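Local coordinates for protein flavodoxin (Streptococcus pneumoniae, PDB 5LJI) that binds flavin mononucleotide and probably serves as a low-potential electron donor to a number of redox enzymes, at residues A[52-57]-A[66-71]. Residues are numbered along the deposited sequence; the frame is centred on the assembly and turned at random.
Sequences AIVATY and DEMMDF. With FMN (flavin mononucleotide), chain C.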
ATOM      1  N   ALA A  52      -0.311  -8.074   2.702  1.00 31.89           N
ATOM      2  CA  ALA A  52      -1.137  -6.918   2.934  1.00 29.21           C
ATOM      3  C   ALA A  52      -0.425  -5.712   2.353  1.00 27.92           C
ATOM      4  O   ALA A  52       0.717  -5.408   2.696  1.00 27.40           O
ATOM      5  CB  ALA A  52      -1.359  -6.713   4.438  1.00 28.44           C
ATOM      6  N   ILE A  53      -1.128  -4.958   1.537  1.00 28.43           N
ATOM      7  CA  ILE A  53      -0.524  -3.817   0.886  1.00 26.86           C
ATOM      8  C   ILE A  53      -1.406  -2.629   1.074  1.00 25.50           C
ATOM      9  O   ILE A  53      -2.615  -2.752   0.917  1.00 25.11           O
ATOM     10  CB  ILE A  53      -0.302  -4.057  -0.595  1.00 26.62           C
ATOM     11  CG1 ILE A  53       0.847  -5.028  -0.797  1.00 28.48           C
ATOM     12  CG2 ILE A  53       0.088  -2.741  -1.295  1.00 28.12           C
ATOM     13  CD1 ILE A  53       0.801  -5.739  -2.151  1.00 28.52           C
ATOM     14  N   VAL A  54      -0.809  -1.485   1.415  1.00 25.09           N
ATOM     15  CA  VAL A  54      -1.546  -0.178   1.411  1.00 25.74           C
ATOM     16  C   VAL A  54      -1.032   0.773   0.360  1.00 23.94           C
ATOM     17  O   VAL A  54       0.138   0.914   0.177  1.00 24.68           O
ATOM     18  CB  VAL A  54      -1.494   0.520   2.772  1.00 26.67           C
ATOM     19  CG1 VAL A  54      -1.928   1.963   2.644  1.00 26.48           C
ATOM     20  CG2 VAL A  54      -2.379  -0.221   3.744  1.00 27.53           C
ATOM     21  N   ALA A  55      -1.935   1.406  -0.367  1.00 25.33           N
ATOM     22  CA  ALA A  55      -1.580   2.368  -1.402  1.00 23.48           C
ATOM     23  C   ALA A  55      -2.231   3.675  -1.033  1.00 24.04           C
ATOM     24  O   ALA A  55      -3.470   3.722  -0.882  1.00 24.67           O
ATOM     25  CB  ALA A  55      -2.049   1.858  -2.739  1.00 23.72           C
ATOM     26  N   THR A  56      -1.435   4.703  -0.668  1.00 24.99           N
ATOM     27  CA  THR A  56      -2.028   5.965  -0.146  1.00 25.58           C
ATOM     28  C   THR A  56      -1.456   7.180  -0.775  1.00 25.90           C
ATOM     29  O   THR A  56      -0.276   7.175  -1.114  1.00 29.02           O
ATOM     30  CB  THR A  56      -1.624   6.421   1.287  1.00 28.73           C
ATOM     31  OG1 THR A  56      -0.615   5.620   1.910  1.00 32.23           O
ATOM     32  CG2 THR A  56      -2.772   6.829   2.084  1.00 25.45           C
ATOM     33  N   TYR A  57      -2.236   8.262  -0.814  1.00 24.82           N
ATOM     34  CA  TYR A  57      -1.671   9.571  -1.121  1.00 26.88           C
ATOM     35  C   TYR A  57      -1.405  10.286   0.222  1.00 26.80           C
ATOM     36  O   TYR A  57      -1.772   9.770   1.291  1.00 25.82           O
ATOM     37  CB  TYR A  57      -2.551  10.444  -2.063  1.00 27.91           C
ATOM     38  CG  TYR A  57      -3.944  10.789  -1.574  1.00 28.63           C
ATOM     39  CD1 TYR A  57      -5.008   9.862  -1.656  1.00 28.44           C
ATOM     40  CD2 TYR A  57      -4.223  12.038  -1.022  1.00 29.20           C
ATOM     41  CE1 TYR A  57      -6.315  10.204  -1.184  1.00 29.88           C
ATOM     42  CE2 TYR A  57      -5.513  12.367  -0.598  1.00 29.51           C
ATOM     43  CZ  TYR A  57      -6.553  11.458  -0.678  1.00 29.48           C
ATOM     44  OH  TYR A  57      -7.835  11.828  -0.230  1.00 30.02           O
ATOM     45  N   ASP A  66      -8.191  11.934   4.989  1.00 36.75           N
ATOM     46  CA  ASP A  66      -9.402  11.874   5.864  1.00 40.08           C
ATOM     47  C   ASP A  66     -10.076  10.515   5.854  1.00 39.84           C
ATOM     48  O   ASP A  66     -10.309   9.886   6.915  1.00 38.59           O
ATOM     49  CB  ASP A  66     -10.406  12.952   5.347  1.00 47.85           C
ATOM     50  CG  ASP A  66     -11.576  13.249   6.312  1.00 58.44           C
ATOM     51  OD1 ASP A  66     -11.677  12.616   7.393  1.00 69.39           O
ATOM     52  OD2 ASP A  66     -12.412  14.148   5.970  1.00 67.62           O
ATOM     53  N   GLU A  67     -10.368  10.048   4.641  1.00 38.87           N
ATOM     54  CA  GLU A  67     -11.042   8.778   4.428  1.00 41.29           C
ATOM     55  C   GLU A  67     -10.220   7.536   4.866  1.00 41.32           C
ATOM     56  O   GLU A  67     -10.789   6.458   4.926  1.00 41.86           O
ATOM     57  CB  GLU A  67     -11.491   8.635   2.965  1.00 41.82           C
ATOM     58  CG  GLU A  67     -10.381   8.353   1.953  1.00 41.19           C
ATOM     59  CD  GLU A  67      -9.785   9.627   1.355  1.00 41.75           C
ATOM     60  OE1 GLU A  67      -9.792  10.703   2.014  1.00 42.93           O
ATOM     61  OE2 GLU A  67      -9.267   9.551   0.237  1.00 40.64           O
HETATM   62  N   MSE A  68      -8.919   7.698   5.165  1.00 38.20           N
HETATM   63  CA  MSE A  68      -7.987   6.568   5.423  1.00 36.56           C
HETATM   64  C   MSE A  68      -7.840   6.424   6.907  1.00 36.05           C
HETATM   65  O   MSE A  68      -7.292   5.448   7.377  1.00 35.95           O
HETATM   66  CB  MSE A  68      -6.559   6.838   4.910  1.00 38.80           C
HETATM   67  CG  MSE A  68      -5.956   6.002   3.771  1.00 43.40           C
HETATM   68 SE   MSE A  68      -6.390   4.069   3.957  1.00 50.13          SE
HETATM   69  CE  MSE A  68      -5.470   3.570   2.285  1.00 44.71           C
HETATM   70  N   MSE A  69      -8.345   7.404   7.650  1.00 37.72           N
HETATM   71  CA  MSE A  69      -8.086   7.569   9.096  1.00 40.85           C
HETATM   72  C   MSE A  69      -8.580   6.428   9.904  1.00 40.74           C
HETATM   73  O   MSE A  69      -7.857   5.905  10.747  1.00 33.09           O
HETATM   74  CB  MSE A  69      -8.724   8.868   9.642  1.00 45.08           C
HETATM   75  CG  MSE A  69      -8.171   9.366  11.005  1.00 58.37           C
HETATM   76 SE   MSE A  69      -9.200  10.927  11.745  1.00 79.67          SE
HETATM   77  CE  MSE A  69      -8.504  12.082  10.297  1.00 52.53           C
ATOM     78  N   ASP A  70      -9.833   6.047   9.673  1.00 38.67           N
ATOM     79  CA  ASP A  70     -10.411   4.931  10.339  1.00 40.17           C
ATOM     80  C   ASP A  70      -9.594   3.673  10.109  1.00 37.89           C
ATOM     81  O   ASP A  70      -9.363   2.877  11.031  1.00 31.59           O
ATOM     82  CB  ASP A  70     -11.799   4.707   9.773  1.00 45.68           C
ATOM     83  CG  ASP A  70     -12.807   4.637  10.836  1.00 57.44           C
ATOM     84  OD1 ASP A  70     -12.769   3.595  11.575  1.00 64.07           O
ATOM     85  OD2 ASP A  70     -13.551   5.682  10.966  1.00 57.20           O
ATOM     86  N   PHE A  71      -9.228   3.474   8.845  1.00 30.55           N
ATOM     87  CA  PHE A  71      -8.577   2.238   8.441  1.00 30.41           C
ATOM     88  C   PHE A  71      -7.210   2.152   9.135  1.00 28.23           C
ATOM     89  O   PHE A  71      -6.858   1.100   9.664  1.00 27.19           O
ATOM     90  CB  PHE A  71      -8.448   2.198   6.909  1.00 28.42           C
ATOM     91  CG  PHE A  71      -7.871   0.938   6.391  1.00 29.23           C
ATOM     92  CD1 PHE A  71      -6.508   0.802   6.259  1.00 29.29           C
ATOM     93  CD2 PHE A  71      -8.695  -0.130   6.061  1.00 28.13           C
ATOM     94  CE1 PHE A  71      -5.956  -0.382   5.772  1.00 30.97           C
ATOM     95  CE2 PHE A  71      -8.164  -1.306   5.591  1.00 30.77           C
ATOM     96  CZ  PHE A  71      -6.780  -1.446   5.441  1.00 31.27           C
TER
HETATM   97  N1  FMN C 201       1.965  15.331  -1.409  1.00 26.65           N
HETATM   98  C2  FMN C 201       2.940  14.985  -0.576  1.00 28.94           C
HETATM   99  O2  FMN C 201       3.853  14.182  -0.932  1.00 25.46           O
HETATM  100  N3  FMN C 201       2.971  15.526   0.645  1.00 31.75           N
HETATM  101  C4  FMN C 201       2.091  16.438   1.111  1.00 33.32           C
HETATM  102  O4  FMN C 201       2.212  16.983   2.229  1.00 37.26           O
HETATM  103  C4A FMN C 201       0.990  16.842   0.260  1.00 32.38           C
HETATM  104  N5  FMN C 201       0.062  17.731   0.637  1.00 30.77           N
HETATM  105  C5A FMN C 201      -0.904  18.057  -0.222  1.00 36.18           C
HETATM  106  C6  FMN C 201      -1.863  18.952   0.156  1.00 39.02           C
HETATM  107  C7  FMN C 201      -2.886  19.281  -0.731  1.00 44.74           C
HETATM  108  C7M FMN C 201      -3.936  20.286  -0.335  1.00 42.66           C
HETATM  109  C8  FMN C 201      -2.949  18.666  -2.080  1.00 43.77           C
HETATM  110  C8M FMN C 201      -4.047  19.022  -3.064  1.00 47.64           C
HETATM  111  C9  FMN C 201      -1.983  17.771  -2.466  1.00 40.52           C
HETATM  112  C9A FMN C 201      -0.981  17.419  -1.575  1.00 36.06           C
HETATM  113  N10 FMN C 201      -0.035  16.509  -1.940  1.00 28.75           N
HETATM  114  C10 FMN C 201       0.995  16.202  -1.062  1.00 30.99           C
HETATM  115  C1' FMN C 201       0.005  15.860  -3.260  1.00 31.26           C
HETATM  116  C2' FMN C 201      -1.059  14.750  -3.449  1.00 29.05           C
HETATM  117  O2' FMN C 201      -0.887  13.688  -2.499  1.00 29.14           O
HETATM  118  C3' FMN C 201      -0.917  14.289  -4.906  1.00 30.91           C
HETATM  119  O3' FMN C 201      -1.669  15.299  -5.602  1.00 28.12           O
HETATM  120  C4' FMN C 201      -1.472  12.891  -5.186  1.00 28.21           C
HETATM  121  O4' FMN C 201      -1.146  12.606  -6.525  1.00 29.37           O
HETATM  122  C5' FMN C 201      -2.963  12.762  -4.956  1.00 29.61           C
HETATM  123  O5' FMN C 201      -3.372  11.375  -5.034  1.00 30.29           O
HETATM  124  P   FMN C 201      -4.739  10.913  -5.731  1.00 28.46           P
HETATM  125  O1P FMN C 201      -4.642  11.371  -7.177  1.00 31.20           O
HETATM  126  O2P FMN C 201      -5.935  11.525  -5.027  1.00 26.08           O
HETATM  127  O3P FMN C 201      -4.674   9.338  -5.653  1.00 23.93           O
HETATM  128  O   HOH W   1      -8.399  13.707   2.196  1.00 41.63           O
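The ring of Tyr-57 meets Glu-67 at its edge and the cofactor over one face, where O2P of the FMN phosphate sits 3.9 Å above the ring plane, shifted toward the rim. At the edge, the hydroxyl OH of Tyr-57 donates a hydrogen bond of 2.7 Å to OE2 of Glu-67, which accepts with its syn lone pair; ring and carboxylate planes are turned 49° apart. With CG of Glu-67 between the backbone N and the carbonyl carbon and the chain bent at chi2 (-91°), the carboxylate is brought to the tyrosine hydroxyl. A water also donates to Tyr-57 OH, at 3.1 Å, and accepts a weak bond from the backbone N of Asp-66.

Deeper in, the contact turns apolar. CE of selenomethionine Met-68 comes tip to tip with CG1 of Val-54, 3.9 Å away, while CG of Met-68 packs 3.7 Å from CG2 of Thr-56. Phe-71 and Val-54 run past each other in opposite directions, CE1 of Phe-71 lying 4.1 Å from CG2 of Val-54. Phe-105 of helix 100-111 touches Val-54, Thr-56 and Met-68 alike.

This is the first half of a beta-alpha-beta unit of the flavodoxin fold, with helix 69-75 packed on strand 51-57 of the parallel sheet. Chemically, the hydroxyl bond ties an FMN-pocket tyrosine to Glu-67 of 66-71, and the proton donated by the phenol would probably favour the charged carboxylate.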